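Local coordinates for protein ecdysteroid-phosphate phosphatase (Bombyx mori, PDB 3C7T) that hydrolyses ecdysteroid phosphates such as ecdysone 22-phosphate to active ecdysteroids and also acts as a protein tyrosine phosphatase, here as its phosphoglycerate mutase-like domain, at residues 8-13 and 228-233; 119-124 and 158-163; 192-197 and 216-221; 202-207 and 238-243. One frame throughout, in Å; residues are numbered along the deposited sequence.

Contact 1 (8-13 and 228-233); sequences FALRHG and CALGAM. With WO4 (tungstate(VI)ion), chain E.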
loop_
_atom_site.group_PDB
_atom_site.type_symbol
_atom_site.label_atom_id
_atom_site.label_comp_id
_atom_site.label_asym_id
_atom_site.label_seq_id
_atom_site.Cartn_x
_atom_site.Cartn_y
_atom_site.Cartn_z
ATOM N N PHE A 8 -11.371 16.092 -12.937
ATOM C CA PHE A 8 -11.272 15.187 -11.789
ATOM C C PHE A 8 -10.852 15.941 -10.557
ATOM O O PHE A 8 -10.201 16.982 -10.653
ATOM C CB PHE A 8 -10.221 14.108 -12.069
ATOM C CG PHE A 8 -10.560 13.219 -13.218
ATOM C CD1 PHE A 8 -11.661 12.376 -13.155
ATOM C CD2 PHE A 8 -9.768 13.211 -14.352
ATOM C CE1 PHE A 8 -11.960 11.531 -14.209
ATOM C CE2 PHE A 8 -10.066 12.364 -15.423
ATOM C CZ PHE A 8 -11.157 11.534 -15.349
ATOM N N ALA A 9 -11.204 15.401 -9.388
ATOM C CA ALA A 9 -10.722 15.958 -8.124
ATOM C C ALA A 9 -10.292 14.766 -7.287
ATOM O O ALA A 9 -10.987 13.737 -7.236
ATOM C CB ALA A 9 -11.796 16.725 -7.402
ATOM N N LEU A 10 -9.123 14.896 -6.688
ATOM C CA LEU A 10 -8.514 13.777 -5.965
ATOM C C LEU A 10 -8.020 14.226 -4.592
ATOM O O LEU A 10 -7.244 15.181 -4.501
ATOM C CB LEU A 10 -7.353 13.240 -6.808
ATOM C CG LEU A 10 -6.504 12.060 -6.324
ATOM C CD1 LEU A 10 -7.336 10.763 -6.290
ATOM C CD2 LEU A 10 -5.333 11.864 -7.220
ATOM N N ARG A 11 -8.446 13.549 -3.521
ATOM C CA ARG A 11 -7.836 13.802 -2.197
ATOM C C ARG A 11 -6.410 13.204 -2.150
ATOM O O ARG A 11 -6.117 12.183 -2.801
ATOM C CB ARG A 11 -8.695 13.207 -1.055
ATOM C CG ARG A 11 -8.248 13.657 0.327
ATOM C CD ARG A 11 -9.007 12.934 1.438
ATOM N NE ARG A 11 -8.439 13.257 2.729
ATOM C CZ ARG A 11 -8.494 12.446 3.793
ATOM N NH1 ARG A 11 -9.080 11.248 3.730
ATOM N NH2 ARG A 11 -7.921 12.807 4.923
ATOM N N HIS A 12 -5.528 13.830 -1.376
ATOM C CA HIS A 12 -4.172 13.328 -1.207
ATOM C C HIS A 12 -4.213 11.909 -0.599
ATOM O O HIS A 12 -5.240 11.478 -0.044
ATOM C CB HIS A 12 -3.416 14.259 -0.270
ATOM C CG HIS A 12 -4.074 14.397 1.066
ATOM N ND1 HIS A 12 -4.056 13.391 2.019
ATOM C CD2 HIS A 12 -4.799 15.411 1.594
ATOM C CE1 HIS A 12 -4.735 13.795 3.082
ATOM N NE2 HIS A 12 -5.211 15.008 2.838
ATOM N N GLY A 13 -3.089 11.191 -0.688
ATOM C CA GLY A 13 -2.993 9.848 -0.140
ATOM C C GLY A 13 -2.700 9.890 1.353
ATOM O O GLY A 13 -2.721 10.958 1.979
ATOM N N CYS A 228 -7.145 9.479 -1.366
ATOM C CA CYS A 228 -7.226 9.330 -2.830
ATOM C C CYS A 228 -8.650 9.021 -3.353
ATOM O O CYS A 228 -8.797 8.428 -4.396
ATOM C CB CYS A 228 -6.201 8.303 -3.329
ATOM S SG CYS A 228 -4.480 8.910 -3.190
ATOM N N ALA A 229 -9.681 9.454 -2.625
ATOM C CA ALA A 229 -11.042 9.484 -3.171
ATOM C C ALA A 229 -11.039 10.325 -4.457
ATOM O O ALA A 229 -10.475 11.418 -4.498
ATOM C CB ALA A 229 -12.002 10.049 -2.195
ATOM N N LEU A 230 -11.669 9.783 -5.489
ATOM C CA LEU A 230 -11.670 10.392 -6.806
ATOM C C LEU A 230 -13.088 10.787 -7.187
ATOM O O LEU A 230 -14.023 9.975 -7.149
ATOM C CB LEU A 230 -11.097 9.416 -7.848
ATOM C CG LEU A 230 -11.021 9.914 -9.289
ATOM C CD1 LEU A 230 -9.981 11.026 -9.501
ATOM C CD2 LEU A 230 -10.744 8.752 -10.249
ATOM N N GLY A 231 -13.231 12.063 -7.525
ATOM C CA GLY A 231 -14.486 12.589 -8.020
ATOM C C GLY A 231 -14.337 12.943 -9.482
ATOM O O GLY A 231 -13.230 13.318 -9.933
ATOM N N ALA A 232 -15.446 12.825 -10.222
ATOM C CA ALA A 232 -15.460 13.089 -11.669
ATOM C C ALA A 232 -16.643 13.926 -12.170
ATOM O O ALA A 232 -17.797 13.748 -11.743
ATOM C CB ALA A 232 -15.412 11.763 -12.449
ATOM N N MET A 233 -16.316 14.845 -13.078
ATOM C CA MET A 233 -17.305 15.569 -13.871
ATOM C C MET A 233 -16.938 15.495 -15.344
ATOM O O MET A 233 -15.756 15.407 -15.708
ATOM C CB MET A 233 -17.405 17.014 -13.405
ATOM C CG MET A 233 -17.906 17.116 -11.973
ATOM S SD MET A 233 -18.272 18.777 -11.454
ATOM C CE MET A 233 -19.936 18.968 -12.104
HETATM W W WO4 E . -6.670 16.432 4.259
HETATM O O1 WO4 E . -8.045 15.953 2.987
HETATM O O2 WO4 E . -7.786 17.527 5.485
HETATM O O3 WO4 E . -5.931 15.083 5.514
HETATM O O4 WO4 E . -5.318 17.729 3.668
#
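Ala9 O takes a hydrogen bond and a CA-H...O contact from the facing strand: Gly231 N gives it a nearly straight bond of 2.8 Å (177° at the hydrogen), and Leu230 CA lies 3.4 Å from it. Ala9 N returns a bond to Gly231 O, which makes this the hydrogen-bonded pair of an antiparallel ladder; the strands run at 169° to each other. Phe8 with Ala232 and Leu10 with Leu230 form the non-hydrogen-bonded pairs, and their side chains share one face of the sheet. There Phe8 CD1 meets Ala232 CB at 3.9 Å, and Leu10 CD1 lies 4.2 Å from Leu230 CD1. Arg11 N donates to Ala229 O, while Cys228 N reaches His12 O from 55° above the carbonyl plane, where the regular ladder has ended.

The strand runs out into the Arg-His-Gly motif of the histidine phosphatases. His12, which forms the phosphohistidine intermediate, puts NE2 2.5 Å from the tungsten of the bound tungstate. Its ring rotation is fixed by ND1, which bonds Gly13 O at 2.8 Å. The extended Arg11 chain brings NE to tungstate O1 at 2.7 Å, and NH2 bonds O3.

Strand 5-11 lies between strands 187-191 and 230-235; helix 193-204 covers the Ala9 face, and helices 62-77 and 91-104 pack against Leu10.

Contact 2 (119-124 and 158-163); sequences FEFKNW and SAETMD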
loop_
_atom_site.group_PDB
_atom_site.type_symbol
_atom_site.label_atom_id
_atom_site.label_comp_id
_atom_site.label_asym_id
_atom_site.label_seq_id
_atom_site.Cartn_x
_atom_site.Cartn_y
_atom_site.Cartn_z
ATOM N N PHE A 119 -5.509 25.317 -1.713
ATOM C CA PHE A 119 -5.188 24.995 -0.313
ATOM C C PHE A 119 -6.448 24.914 0.570
ATOM O O PHE A 119 -7.448 25.600 0.324
ATOM C CB PHE A 119 -4.120 25.943 0.272
ATOM C CG PHE A 119 -3.581 25.496 1.612
ATOM C CD1 PHE A 119 -2.836 24.331 1.722
ATOM C CD2 PHE A 119 -3.824 26.257 2.764
ATOM C CE1 PHE A 119 -2.347 23.908 2.964
ATOM C CE2 PHE A 119 -3.331 25.853 4.015
ATOM C CZ PHE A 119 -2.592 24.676 4.113
ATOM N N GLU A 120 -6.386 24.049 1.594
ATOM C CA GLU A 120 -7.481 23.815 2.516
ATOM C C GLU A 120 -7.883 25.107 3.242
ATOM O O GLU A 120 -7.175 26.111 3.185
ATOM C CB GLU A 120 -7.066 22.755 3.544
ATOM C CG GLU A 120 -6.033 23.248 4.557
ATOM C CD GLU A 120 -5.592 22.167 5.534
ATOM O OE1 GLU A 120 -6.011 20.992 5.355
ATOM O OE2 GLU A 120 -4.838 22.507 6.496
ATOM N N PHE A 121 -9.029 25.060 3.910
ATOM C CA PHE A 121 -9.547 26.180 4.684
ATOM C C PHE A 121 -8.601 26.520 5.830
ATOM O O PHE A 121 -8.232 25.647 6.626
ATOM C CB PHE A 121 -10.953 25.796 5.182
ATOM C CG PHE A 121 -11.624 26.818 6.062
ATOM C CD1 PHE A 121 -11.411 28.190 5.898
ATOM C CD2 PHE A 121 -12.536 26.388 7.028
ATOM C CE1 PHE A 121 -12.056 29.101 6.717
ATOM C CE2 PHE A 121 -13.180 27.291 7.839
ATOM C CZ PHE A 121 -12.943 28.653 7.677
ATOM N N LYS A 122 -8.214 27.794 5.898
ATOM C CA LYS A 122 -7.459 28.341 7.020
ATOM C C LYS A 122 -8.406 28.878 8.103
ATOM O O LYS A 122 -8.753 30.071 8.104
ATOM C CB LYS A 122 -6.520 29.451 6.532
ATOM C CG LYS A 122 -5.492 28.981 5.506
ATOM C CD LYS A 122 -4.611 30.123 5.045
ATOM C CE LYS A 122 -5.362 31.081 4.116
ATOM N NZ LYS A 122 -4.667 32.404 4.073
ATOM N N ASN A 123 -8.809 27.971 9.000
ATOM C CA ASN A 123 -9.811 28.182 10.056
ATOM C C ASN A 123 -9.212 28.803 11.327
ATOM O O ASN A 123 -8.256 28.268 11.897
ATOM C CB ASN A 123 -10.445 26.812 10.379
ATOM C CG ASN A 123 -11.617 26.880 11.370
ATOM O OD1 ASN A 123 -11.872 27.894 12.025
ATOM N ND2 ASN A 123 -12.331 25.761 11.490
ATOM N N TRP A 124 -9.785 29.919 11.791
ATOM C CA TRP A 124 -9.231 30.601 12.976
ATOM C C TRP A 124 -9.260 29.739 14.257
ATOM O O TRP A 124 -8.396 29.910 15.120
ATOM C CB TRP A 124 -9.862 31.995 13.188
ATOM C CG TRP A 124 -11.077 32.038 14.091
ATOM C CD1 TRP A 124 -12.391 32.081 13.704
ATOM C CD2 TRP A 124 -11.083 32.068 15.531
ATOM N NE1 TRP A 124 -13.210 32.127 14.807
ATOM C CE2 TRP A 124 -12.436 32.116 15.941
ATOM C CE3 TRP A 124 -10.077 32.040 16.517
ATOM C CZ2 TRP A 124 -12.811 32.144 17.300
ATOM C CZ3 TRP A 124 -10.452 32.064 17.875
ATOM C CH2 TRP A 124 -11.806 32.114 18.247
ATOM N N SER A 158 -2.528 33.982 6.868
ATOM C CA SER A 158 -3.551 34.420 7.805
ATOM C C SER A 158 -4.832 33.606 7.687
ATOM O O SER A 158 -5.179 33.146 6.601
ATOM C CB SER A 158 -3.861 35.898 7.567
ATOM O OG SER A 158 -3.673 36.657 8.747
ATOM N N ALA A 159 -5.527 33.441 8.814
ATOM C CA ALA A 159 -6.853 32.834 8.831
ATOM C C ALA A 159 -7.757 33.628 7.901
ATOM O O ALA A 159 -7.471 34.781 7.585
ATOM C CB ALA A 159 -7.420 32.813 10.240
ATOM N N GLU A 160 -8.843 33.004 7.469
ATOM C CA GLU A 160 -9.757 33.596 6.507
ATOM C C GLU A 160 -11.149 33.142 6.909
ATOM O O GLU A 160 -11.302 32.183 7.668
ATOM C CB GLU A 160 -9.417 33.092 5.089
ATOM C CG GLU A 160 -9.596 31.573 4.961
ATOM C CD GLU A 160 -9.010 30.952 3.686
ATOM O OE1 GLU A 160 -8.790 31.658 2.676
ATOM O OE2 GLU A 160 -8.774 29.726 3.704
ATOM N N THR A 161 -12.166 33.832 6.415
ATOM C CA THR A 161 -13.538 33.413 6.628
ATOM C C THR A 161 -13.871 32.282 5.655
ATOM O O THR A 161 -13.193 32.110 4.628
ATOM C CB THR A 161 -14.520 34.565 6.393
ATOM O OG1 THR A 161 -14.575 34.860 4.997
ATOM C CG2 THR A 161 -14.080 35.831 7.178
ATOM N N MET A 162 -14.925 31.536 5.977
ATOM C CA MET A 162 -15.404 30.456 5.121
ATOM C C MET A 162 -15.744 30.946 3.714
ATOM O O MET A 162 -15.448 30.263 2.732
ATOM C CB MET A 162 -16.615 29.753 5.755
ATOM C CG MET A 162 -16.895 28.394 5.143
ATOM S SD MET A 162 -18.411 27.578 5.691
ATOM C CE MET A 162 -19.630 28.564 4.825
ATOM N N ASP A 163 -16.361 32.127 3.615
ATOM C CA ASP A 163 -16.669 32.718 2.309
ATOM C C ASP A 163 -15.427 32.965 1.460
ATOM O O ASP A 163 -15.422 32.655 0.260
ATOM C CB ASP A 163 -17.461 34.022 2.473
ATOM C CG ASP A 163 -18.957 33.782 2.669
ATOM O OD1 ASP A 163 -19.363 32.611 2.895
ATOM O OD2 ASP A 163 -19.730 34.771 2.591
HETATM O O HOH W 1 -11.836 31.325 10.373
#
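Lys122 and Glu160 are joined by two hydrogen bonds: Lys122 N to Glu160 OE2 at 3.0 Å, nearly straight (174°) and on the anti side of the carboxylate, and Glu160 N to Lys122 O, also 3.0 Å. The Lys122 chain crosses the Glu160 side chain at about a right angle and is bent at chi3 (-73°), which turns CE toward Ser158 O; from there NZ bonds Ser158 O at 2.7 Å, and it also bonds Asp156 O. Beside this, the Phe121 ring turns its edge to Glu160 O, with CE1 3.3 Å away. A water accepts from Trp124 N and donates to that same Glu160 O.

In the next shell Arg168 forms a salt bridge with Glu160 OE2 and bonds Phe119 O and Glu120 O, tying the loop to helix 162-179. Thr161 is the N-cap of that helix, and Glu164 OE1 accepts from Thr161 N. Glu120 itself belongs to the tungstate pocket, consistent with the loop of histidine phosphatases that brings an acidic residue to the phosphate site.

Contact 3 (192-197 and 216-221); sequences HAITLD and YEIGRN. With WO4 (tungstate(VI)ion), chain E.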
loop_
_atom_site.group_PDB
_atom_site.type_symbol
_atom_site.label_atom_id
_atom_site.label_comp_id
_atom_site.label_asym_id
_atom_site.label_seq_id
_atom_site.Cartn_x
_atom_site.Cartn_y
_atom_site.Cartn_z
ATOM N N HIS A 192 -7.471 18.267 -1.132
ATOM C CA HIS A 192 -7.878 17.926 0.220
ATOM C C HIS A 192 -9.259 17.258 0.124
ATOM O O HIS A 192 -9.801 17.152 -0.971
ATOM C CB HIS A 192 -7.914 19.223 1.050
ATOM C CG HIS A 192 -6.600 19.951 1.075
ATOM N ND1 HIS A 192 -5.560 19.597 1.914
ATOM C CD2 HIS A 192 -6.150 20.991 0.336
ATOM C CE1 HIS A 192 -4.528 20.392 1.688
ATOM N NE2 HIS A 192 -4.867 21.257 0.743
ATOM N N ALA A 193 -9.828 16.814 1.244
ATOM C CA ALA A 193 -11.133 16.124 1.227
ATOM C C ALA A 193 -12.216 17.029 0.622
ATOM O O ALA A 193 -13.052 16.576 -0.177
ATOM C CB ALA A 193 -11.525 15.664 2.626
ATOM N N ILE A 194 -12.132 18.321 0.956
ATOM C CA ILE A 194 -13.100 19.341 0.531
ATOM C C ILE A 194 -13.021 19.667 -0.983
ATOM O O ILE A 194 -13.987 20.184 -1.586
ATOM C CB ILE A 194 -12.912 20.613 1.418
ATOM C CG1 ILE A 194 -14.063 21.621 1.268
ATOM C CG2 ILE A 194 -11.547 21.274 1.164
ATOM C CD1 ILE A 194 -15.425 21.054 1.552
ATOM N N THR A 195 -11.882 19.349 -1.602
ATOM C CA THR A 195 -11.619 19.658 -3.011
ATOM C C THR A 195 -12.664 19.064 -3.954
ATOM O O THR A 195 -13.050 19.696 -4.967
ATOM C CB THR A 195 -10.204 19.203 -3.420
ATOM O OG1 THR A 195 -9.260 19.892 -2.602
ATOM C CG2 THR A 195 -9.905 19.509 -4.927
ATOM N N LEU A 196 -13.133 17.856 -3.615
ATOM C CA LEU A 196 -14.136 17.176 -4.425
ATOM C C LEU A 196 -15.441 17.973 -4.466
ATOM O O LEU A 196 -15.956 18.254 -5.557
ATOM C CB LEU A 196 -14.371 15.736 -3.946
ATOM C CG LEU A 196 -13.325 14.699 -4.403
ATOM C CD1 LEU A 196 -11.918 14.947 -3.830
ATOM C CD2 LEU A 196 -13.802 13.287 -4.019
ATOM N N ASP A 197 -15.956 18.362 -3.296
ATOM C CA ASP A 197 -17.131 19.257 -3.227
ATOM C C ASP A 197 -16.879 20.656 -3.825
ATOM O O ASP A 197 -17.784 21.251 -4.427
ATOM C CB ASP A 197 -17.647 19.391 -1.794
ATOM C CG ASP A 197 -18.612 18.275 -1.410
ATOM O OD1 ASP A 197 -18.901 17.397 -2.253
ATOM O OD2 ASP A 197 -19.103 18.291 -0.253
ATOM N N TYR A 216 -22.212 26.812 -0.653
ATOM C CA TYR A 216 -21.038 26.097 -0.161
ATOM C C TYR A 216 -21.112 25.894 1.361
ATOM O O TYR A 216 -21.494 26.807 2.095
ATOM C CB TYR A 216 -19.776 26.885 -0.486
ATOM C CG TYR A 216 -19.351 26.918 -1.940
ATOM C CD1 TYR A 216 -18.906 25.763 -2.585
ATOM C CD2 TYR A 216 -19.332 28.125 -2.653
ATOM C CE1 TYR A 216 -18.482 25.791 -3.915
ATOM C CE2 TYR A 216 -18.908 28.167 -3.984
ATOM C CZ TYR A 216 -18.488 26.994 -4.606
ATOM O OH TYR A 216 -18.064 27.004 -5.911
ATOM N N GLU A 217 -20.725 24.698 1.813
ATOM C CA GLU A 217 -20.848 24.285 3.215
ATOM C C GLU A 217 -19.618 23.508 3.643
ATOM O O GLU A 217 -19.293 22.493 3.023
ATOM C CB GLU A 217 -22.005 23.298 3.372
ATOM C CG GLU A 217 -23.354 23.865 3.666
ATOM C CD GLU A 217 -24.328 22.765 4.061
ATOM O OE1 GLU A 217 -24.533 21.810 3.265
ATOM O OE2 GLU A 217 -24.885 22.846 5.178
ATOM N N ILE A 218 -18.956 23.944 4.711
ATOM C CA ILE A 218 -18.015 23.068 5.400
ATOM C C ILE A 218 -18.905 22.226 6.325
ATOM O O ILE A 218 -19.722 22.764 7.083
ATOM C CB ILE A 218 -16.940 23.867 6.219
ATOM C CG1 ILE A 218 -15.909 24.539 5.292
ATOM C CG2 ILE A 218 -16.247 22.979 7.258
ATOM C CD1 ILE A 218 -14.768 23.627 4.800
ATOM N N GLY A 219 -18.781 20.914 6.250
ATOM C CA GLY A 219 -19.557 20.081 7.170
ATOM C C GLY A 219 -20.852 19.582 6.569
ATOM O O GLY A 219 -21.721 19.095 7.290
ATOM N N ARG A 220 -20.971 19.687 5.241
ATOM C CA ARG A 220 -22.071 19.028 4.539
ATOM C C ARG A 220 -22.133 17.551 4.951
ATOM O O ARG A 220 -23.206 17.024 5.205
ATOM C CB ARG A 220 -21.911 19.173 3.015
ATOM C CG ARG A 220 -23.024 18.524 2.200
ATOM C CD ARG A 220 -22.858 18.827 0.716
ATOM N NE ARG A 220 -21.867 17.960 0.069
ATOM C CZ ARG A 220 -22.127 16.739 -0.399
ATOM N NH1 ARG A 220 -23.346 16.216 -0.281
ATOM N NH2 ARG A 220 -21.165 16.032 -0.988
ATOM N N ASN A 221 -20.976 16.901 5.052
ATOM C CA ASN A 221 -20.922 15.486 5.466
ATOM C C ASN A 221 -20.139 15.293 6.753
ATOM O O ASN A 221 -19.249 16.092 7.062
ATOM C CB ASN A 221 -20.307 14.631 4.372
ATOM C CG ASN A 221 -21.048 14.772 3.055
ATOM O OD1 ASN A 221 -20.495 15.272 2.077
ATOM N ND2 ASN A 221 -22.314 14.374 3.040
HETATM W W WO4 E . -6.670 16.432 4.259
HETATM O O1 WO4 E . -8.045 15.953 2.987
HETATM O O2 WO4 E . -7.786 17.527 5.485
HETATM O O3 WO4 E . -5.931 15.083 5.514
HETATM O O4 WO4 E . -5.318 17.729 3.668
#
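The Arg220 guanidinium turns its edge to the carboxylate of Asp197 and has Asn221 OD1 over one face, offset toward the rim. The two charged planes are 46° apart, and the grip is side-on with two nitrogens. NE bonds OD2 of Asp197 at 2.8 Å, the oxygen lying in the guanidinium plane but being met from 40° above its own carboxylate plane. NH2 meets the syn lone pair of Asp197 OD1 at 2.9 Å and adds a weak bond to OD2. A turn at chi3 (80°) sets NE off the line of the extended CB-CG-CD part, on the side of Asp197 OD2. Because Arg220 NH2 also bonds Ile260 O of the second subunit, a leucine here would probably leave the Asp197 carboxylate without its charged mate and that carbonyl without this donor.

Nearer the active site, Ile194 crosses Ile218 at about a right angle, Ile194 CG1 to Ile218 CD1 at 4.1 Å. Just before the same helix the His192 ring has tungstate O4 at its edge, in plane, 2.6 Å from ND1, while NE2 bonds Ser88 OG. Ala193 N bonds tungstate O1, also at 2.6 Å, and Thr195 OG1 accepts from His192 N.

Helix 193-204 thus lies between the sheet, where Leu196 packs on Ala9, and the loop 216-221, whose Ile218 also touches Met162 and Phe166 of helix 162-179.

Contact 4 (202-207 and 238-243); sequences ALHRLR and WDVVSP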
loop_
_atom_site.group_PDB
_atom_site.type_symbol
_atom_site.label_atom_id
_atom_site.label_comp_id
_atom_site.label_asym_id
_atom_site.label_seq_id
_atom_site.Cartn_x
_atom_site.Cartn_y
_atom_site.Cartn_z
ATOM N N ALA A 202 -17.898 24.512 -8.150
ATOM C CA ALA A 202 -17.300 25.473 -9.093
ATOM C C ALA A 202 -17.767 25.233 -10.516
ATOM O O ALA A 202 -17.986 26.185 -11.257
ATOM C CB ALA A 202 -15.780 25.425 -9.037
ATOM N N LEU A 203 -17.928 23.963 -10.881
ATOM C CA LEU A 203 -18.324 23.598 -12.246
ATOM C C LEU A 203 -19.825 23.708 -12.500
ATOM O O LEU A 203 -20.245 24.097 -13.597
ATOM C CB LEU A 203 -17.765 22.225 -12.642
ATOM C CG LEU A 203 -16.310 22.276 -13.140
ATOM C CD1 LEU A 203 -15.341 22.685 -12.043
ATOM C CD2 LEU A 203 -15.887 20.944 -13.723
ATOM N N HIS A 204 -20.629 23.400 -11.486
ATOM C CA HIS A 204 -22.062 23.688 -11.553
ATOM C C HIS A 204 -22.332 25.194 -11.682
ATOM O O HIS A 204 -23.252 25.606 -12.402
ATOM C CB HIS A 204 -22.812 23.078 -10.364
ATOM C CG HIS A 204 -23.079 21.610 -10.520
ATOM N ND1 HIS A 204 -23.436 20.798 -9.464
ATOM C CD2 HIS A 204 -23.012 20.805 -11.607
ATOM C CE1 HIS A 204 -23.603 19.561 -9.900
ATOM N NE2 HIS A 204 -23.342 19.538 -11.194
ATOM N N ARG A 205 -21.508 26.010 -11.024
ATOM C CA ARG A 205 -21.618 27.467 -11.147
ATOM C C ARG A 205 -21.185 28.002 -12.520
ATOM O O ARG A 205 -21.476 29.159 -12.858
ATOM C CB ARG A 205 -20.880 28.170 -10.003
ATOM C CG ARG A 205 -21.706 28.198 -8.728
ATOM C CD ARG A 205 -20.897 28.593 -7.517
ATOM N NE ARG A 205 -21.671 28.496 -6.268
ATOM C CZ ARG A 205 -22.012 27.359 -5.662
ATOM N NH1 ARG A 205 -21.671 26.180 -6.183
ATOM N NH2 ARG A 205 -22.708 27.401 -4.538
ATOM N N LEU A 206 -20.499 27.174 -13.307
ATOM C CA LEU A 206 -20.149 27.534 -14.683
ATOM C C LEU A 206 -21.294 27.253 -15.654
ATOM O O LEU A 206 -21.269 27.704 -16.801
ATOM C CB LEU A 206 -18.861 26.838 -15.143
ATOM C CG LEU A 206 -17.541 27.322 -14.531
ATOM C CD1 LEU A 206 -16.386 26.419 -14.944
ATOM C CD2 LEU A 206 -17.242 28.762 -14.907
ATOM N N ARG A 207 -22.296 26.510 -15.188
ATOM C CA ARG A 207 -23.507 26.275 -15.965
ATOM C C ARG A 207 -24.483 27.429 -15.797
ATOM O O ARG A 207 -24.470 28.142 -14.790
ATOM C CB ARG A 207 -24.195 24.977 -15.549
ATOM C CG ARG A 207 -23.477 23.696 -15.960
ATOM C CD ARG A 207 -24.116 22.492 -15.277
ATOM N NE ARG A 207 -25.439 22.191 -15.819
ATOM C CZ ARG A 207 -25.782 21.044 -16.405
ATOM N NH1 ARG A 207 -24.913 20.040 -16.515
ATOM N NH2 ARG A 207 -27.016 20.891 -16.867
ATOM N N TRP A 238 -21.469 20.636 -17.487
ATOM C CA TRP A 238 -20.826 19.830 -16.445
ATOM C C TRP A 238 -21.781 18.934 -15.647
ATOM O O TRP A 238 -22.637 19.437 -14.914
ATOM C CB TRP A 238 -20.013 20.745 -15.528
ATOM C CG TRP A 238 -18.956 21.492 -16.287
ATOM C CD1 TRP A 238 -18.938 22.828 -16.580
ATOM C CD2 TRP A 238 -17.779 20.933 -16.880
ATOM N NE1 TRP A 238 -17.811 23.135 -17.315
ATOM C CE2 TRP A 238 -17.085 21.988 -17.509
ATOM C CE3 TRP A 238 -17.243 19.633 -16.938
ATOM C CZ2 TRP A 238 -15.874 21.791 -18.182
ATOM C CZ3 TRP A 238 -16.049 19.435 -17.612
ATOM C CH2 TRP A 238 -15.371 20.516 -18.220
ATOM N N ASP A 239 -21.620 17.613 -15.807
ATOM C CA ASP A 239 -22.388 16.589 -15.070
ATOM C C ASP A 239 -21.488 15.765 -14.123
ATOM O O ASP A 239 -20.432 15.286 -14.538
ATOM C CB ASP A 239 -23.031 15.582 -16.039
ATOM C CG ASP A 239 -24.172 16.167 -16.861
ATOM O OD1 ASP A 239 -25.168 16.647 -16.268
ATOM O OD2 ASP A 239 -24.095 16.098 -18.111
ATOM N N VAL A 240 -21.934 15.578 -12.880
ATOM C CA VAL A 240 -21.311 14.630 -11.935
ATOM C C VAL A 240 -21.551 13.190 -12.395
ATOM O O VAL A 240 -22.701 12.735 -12.479
ATOM C CB VAL A 240 -21.862 14.798 -10.485
ATOM C CG1 VAL A 240 -21.446 13.618 -9.602
ATOM C CG2 VAL A 240 -21.403 16.109 -9.885
ATOM N N VAL A 241 -20.458 12.479 -12.685
ATOM C CA VAL A 241 -20.529 11.132 -13.245
ATOM C C VAL A 241 -19.581 10.174 -12.522
ATOM O O VAL A 241 -18.698 10.591 -11.775
ATOM C CB VAL A 241 -20.223 11.114 -14.758
ATOM C CG1 VAL A 241 -21.155 12.073 -15.501
ATOM C CG2 VAL A 241 -18.755 11.469 -15.040
ATOM N N SER A 242 -19.773 8.888 -12.779
ATOM C CA SER A 242 -18.852 7.867 -12.298
ATOM C C SER A 242 -17.457 8.111 -12.885
ATOM O O SER A 242 -17.322 8.333 -14.088
ATOM C CB SER A 242 -19.362 6.490 -12.704
ATOM O OG SER A 242 -18.471 5.498 -12.230
ATOM N N PRO A 243 -16.407 8.093 -12.044
ATOM C CA PRO A 243 -15.072 8.122 -12.651
ATOM C C PRO A 243 -14.756 6.868 -13.504
ATOM O O PRO A 243 -15.397 5.836 -13.340
ATOM C CB PRO A 243 -14.126 8.277 -11.449
ATOM C CG PRO A 243 -15.025 8.637 -10.263
ATOM C CD PRO A 243 -16.360 8.077 -10.563
#
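Leu203 lies over one face of the Trp238 indole: its CD2 sits 3.9 Å from the centroid of the six-membered ring and 21° off the ring normal, a CH-pi contact. Trp238 CG stands anti to its own carbonyl carbon (chi1 -59°), which sets it against Leu203 CB, and CD1 of the indole comes 3.5 Å from Leu203 O. Leu206 CB approaches the same CD1 obliquely, at 4.3 Å. The indole also touches Val7 of strand 5-11 and Val177 of helix 162-179.

This is the layered alpha/beta build of the histidine phosphatase fold at one margin of its sheet: the C-terminal end of helix 193-204 meets strand 239-241, outermost in this chain's sheet, and the residue leading into it. The His204 ring presents its edge to Trp238 O, with CD2 3.6 Å away, and crosses Val240 at about a right angle, His204 CE1 to Val240 CG2 at 4.1 Å.

Arg207, its chain bent at chi3, bonds Trp238 O through NH1 at 2.8 Å, the donor standing 71° above the carbonyl plane. NH1 also makes a weak salt bridge to Asp239 OD1 at 3.4 Å. A serine in place of Arg207 would probably leave Trp238 O without this donor and Asp239 OD1 without its charged mate. The other carboxylate oxygen, Asp239 OD2, pairs with Arg4, while Val240 packs on Trp258 of the second subunit.

In the fold
Contact 1 is the buried core, with every touching residue enclosed and the strands held mainly by backbone hydrogen bonds; contact 3 lies at the surface and depends on a charged pair, while contacts 2 and 4 are partly buried and mix side-chain-to-backbone bonds with ring packing. Contacts 1 and 3 meet at the tungstate, where Arg11 CG packs on Ala193 N, and Glu120 of contact 2 reaches the same pocket beside His192. Contact 4 stays away from it, though it shares helix 193-204 with contact 3 and the sheet with contact 1, where strands 230-235 and 239-241 are neighbours. Contacts 1, 3 and 4 touch the second subunit; contact 2 does not.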